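Local coordinates for hypothetical protein (Giardia lamblia, PDB 3I3F) that is of unknown function but belongs to the endoribonuclease L-PSP (YjgF/RidA-like) family and may use clefts between its subunits to bind small molecules, at the interface of chains A and B. Sequence-based numbering; all coordinates share one arbitrary frame. Chains: chain A/B, Hypothetical protein.

The interface of chains A and B. Residues chain A 118-121; chain B 29, 42-43, 88, 125-126, 132, 134.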
loop_
_atom_site.group_PDB
_atom_site.type_symbol
_atom_site.label_atom_id
_atom_site.label_comp_id
_atom_site.label_asym_id
_atom_site.label_seq_id
_atom_site.Cartn_x
_atom_site.Cartn_y
_atom_site.Cartn_z
ATOM N N ARG A 118 4.806 -9.696 0.264
ATOM C CA ARG A 118 5.151 -8.980 -0.951
ATOM C C ARG A 118 3.986 -8.949 -1.923
ATOM O O ARG A 118 3.168 -9.867 -1.962
ATOM C CB ARG A 118 6.344 -9.662 -1.626
ATOM C CG ARG A 118 7.075 -8.796 -2.626
ATOM C CD ARG A 118 8.119 -9.591 -3.402
ATOM N NE ARG A 118 7.678 -9.915 -4.758
ATOM C CZ ARG A 118 8.490 -10.204 -5.776
ATOM N NH1 ARG A 118 9.810 -10.215 -5.620
ATOM N NH2 ARG A 118 7.978 -10.473 -6.970
ATOM N N CYS A 119 3.908 -7.868 -2.689
ATOM C CA CYS A 119 3.146 -7.854 -3.927
ATOM C C CYS A 119 3.980 -7.120 -4.964
ATOM O O CYS A 119 4.922 -6.401 -4.623
ATOM C CB CYS A 119 1.774 -7.198 -3.741
ATOM S SG CYS A 119 1.805 -5.442 -3.334
ATOM N N CYS A 120 3.648 -7.328 -6.232
ATOM C CA CYS A 120 4.411 -6.752 -7.327
ATOM C C CYS A 120 3.504 -6.543 -8.528
ATOM O O CYS A 120 2.906 -7.495 -9.036
ATOM C CB CYS A 120 5.577 -7.668 -7.703
ATOM S SG CYS A 120 6.693 -6.981 -8.950
ATOM N N VAL A 121 3.384 -5.293 -8.964
ATOM C CA VAL A 121 2.604 -4.959 -10.151
ATOM C C VAL A 121 3.358 -3.940 -10.989
ATOM O O VAL A 121 4.301 -3.306 -10.510
ATOM C CB VAL A 121 1.220 -4.378 -9.786
ATOM C CG1 VAL A 121 0.425 -5.373 -8.947
ATOM C CG2 VAL A 121 1.368 -3.049 -9.055
ATOM N N VAL B 29 7.437 -14.698 -2.166
ATOM C CA VAL B 29 6.390 -13.987 -1.433
ATOM C C VAL B 29 6.076 -14.607 -0.077
ATOM O O VAL B 29 5.623 -15.750 0.005
ATOM C CB VAL B 29 5.089 -13.967 -2.264
ATOM C CG1 VAL B 29 4.027 -13.112 -1.591
ATOM C CG2 VAL B 29 5.370 -13.464 -3.672
ATOM N N GLY B 42 0.941 -11.482 2.262
ATOM C CA GLY B 42 1.467 -11.253 0.924
ATOM C C GLY B 42 0.314 -11.211 -0.059
ATOM O O GLY B 42 -0.818 -11.568 0.284
ATOM N N GLY B 43 0.594 -10.786 -1.285
ATOM C CA GLY B 43 -0.440 -10.653 -2.306
ATOM C C GLY B 43 -1.205 -11.945 -2.519
ATOM O O GLY B 43 -0.611 -13.029 -2.532
ATOM N N PHE B 88 -6.202 -4.525 -6.655
ATOM C CA PHE B 88 -5.769 -4.228 -8.015
ATOM C C PHE B 88 -6.617 -5.062 -8.964
ATOM O O PHE B 88 -6.595 -6.289 -8.897
ATOM C CB PHE B 88 -4.290 -4.571 -8.222
ATOM C CG PHE B 88 -3.337 -3.620 -7.550
ATOM C CD1 PHE B 88 -3.300 -2.279 -7.913
ATOM C CD2 PHE B 88 -2.453 -4.070 -6.576
ATOM C CE1 PHE B 88 -2.414 -1.398 -7.303
ATOM C CE2 PHE B 88 -1.562 -3.195 -5.962
ATOM C CZ PHE B 88 -1.544 -1.857 -6.327
ATOM N N LEU B 125 -1.346 -6.500 -14.157
ATOM C CA LEU B 125 -0.983 -7.608 -13.279
ATOM C C LEU B 125 -0.196 -8.660 -14.048
ATOM O O LEU B 125 -0.118 -8.611 -15.276
ATOM C CB LEU B 125 -2.244 -8.242 -12.683
ATOM C CG LEU B 125 -3.221 -7.281 -12.002
ATOM C CD1 LEU B 125 -4.473 -8.022 -11.548
ATOM C CD2 LEU B 125 -2.553 -6.576 -10.830
ATOM N N GLN B 126 0.379 -9.612 -13.317
ATOM C CA GLN B 126 1.133 -10.708 -13.930
ATOM C C GLN B 126 0.214 -11.602 -14.772
ATOM O O GLN B 126 -1.012 -11.543 -14.644
ATOM C CB GLN B 126 1.874 -11.514 -12.856
ATOM C CG GLN B 126 3.006 -10.722 -12.189
ATOM C CD GLN B 126 3.558 -11.376 -10.930
ATOM O OE1 GLN B 126 4.149 -10.704 -10.081
ATOM N NE2 GLN B 126 3.376 -12.686 -10.804
ATOM N N GLU B 132 -6.200 -8.926 -7.919
ATOM C CA GLU B 132 -5.207 -9.203 -6.893
ATOM C C GLU B 132 -5.523 -8.353 -5.674
ATOM O O GLU B 132 -5.830 -7.169 -5.806
ATOM C CB GLU B 132 -3.798 -8.904 -7.404
ATOM C CG GLU B 132 -2.701 -9.265 -6.414
ATOM C CD GLU B 132 -1.304 -9.205 -7.006
ATOM O OE1 GLU B 132 -1.168 -9.066 -8.241
ATOM O OE2 GLU B 132 -0.334 -9.305 -6.224
ATOM N N VAL B 134 -4.004 -7.035 -2.091
ATOM C CA VAL B 134 -2.710 -6.837 -1.455
ATOM C C VAL B 134 -2.849 -5.963 -0.217
ATOM O O VAL B 134 -3.899 -5.363 0.025
ATOM C CB VAL B 134 -1.706 -6.192 -2.437
ATOM C CG1 VAL B 134 -1.641 -6.997 -3.729
ATOM C CG2 VAL B 134 -2.084 -4.745 -2.729
HETATM O O HOH W 1 0.705 -8.829 -10.379
HETATM O O HOH W 2 1.973 -9.322 -7.328
#
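A:Cys119 packs against B:Val134, and A:Val121 against B:Leu125 and B:Phe88; from strand 117-123 the two chain A residues hide 44 and 48 Å² of their surface on chain B, the main burial in this patch of the subunit interface. The deposited assembly holds three copies, and a trimer with clefts between neighbouring subunits is typical of the L-PSP family; the contact is therefore probably biological. A:Cys119 CB packs tightly on the CG1 methyl of B:Val134, in strand 131-139, at 3.4 Å. A:Cys119 SG, placed between the backbone N and the carbonyl carbon (chi1 65°), reaches B:Val134 CB at 3.7 Å. Two residues on, the CG1 methyl of A:Val121 meets both B:Leu125 and B:Phe88. Anti to the carbonyl carbon, A:Val121 CG1 lies 3.7 Å from B:Leu125 CD2, the two side chains running alongside each other in the same direction, and it also touches the CD2 side of the B:Phe88 ring. The other methyl, CG2, sits over one face of that ring, displaced toward its rim near CZ.

Between these two apolar contacts, the carboxylate of B:Glu132 approaches A:Cys120 through water. An extended chain carries it forward: B:Glu132 OE2 meets water 2 at 2.6 Å, and OE1 meets water 1. Water 2 also pairs with both N and O of A:Cys120, and water 1 joins that same carbonyl O to the backbone N of B:Gln126. Two waters thus grip one carbonyl oxygen and tie strand 117-123 to the carboxylate, which may help fix the rotation of the acid group.

Several of these residues also belong to pockets occupied by pentanoic acid, which may come from purification or crystallisation. At the other end of the patch, B:Gly43 binds the strand directly. The backbone N of B:Gly43 donates to A:Arg118 O at 2.8 Å, nearly straight at the hydrogen (171°) but tilted 31° from the carbonyl plane, and B:Val29 CG1 rests 3.4 Å from that same A:Arg118 O.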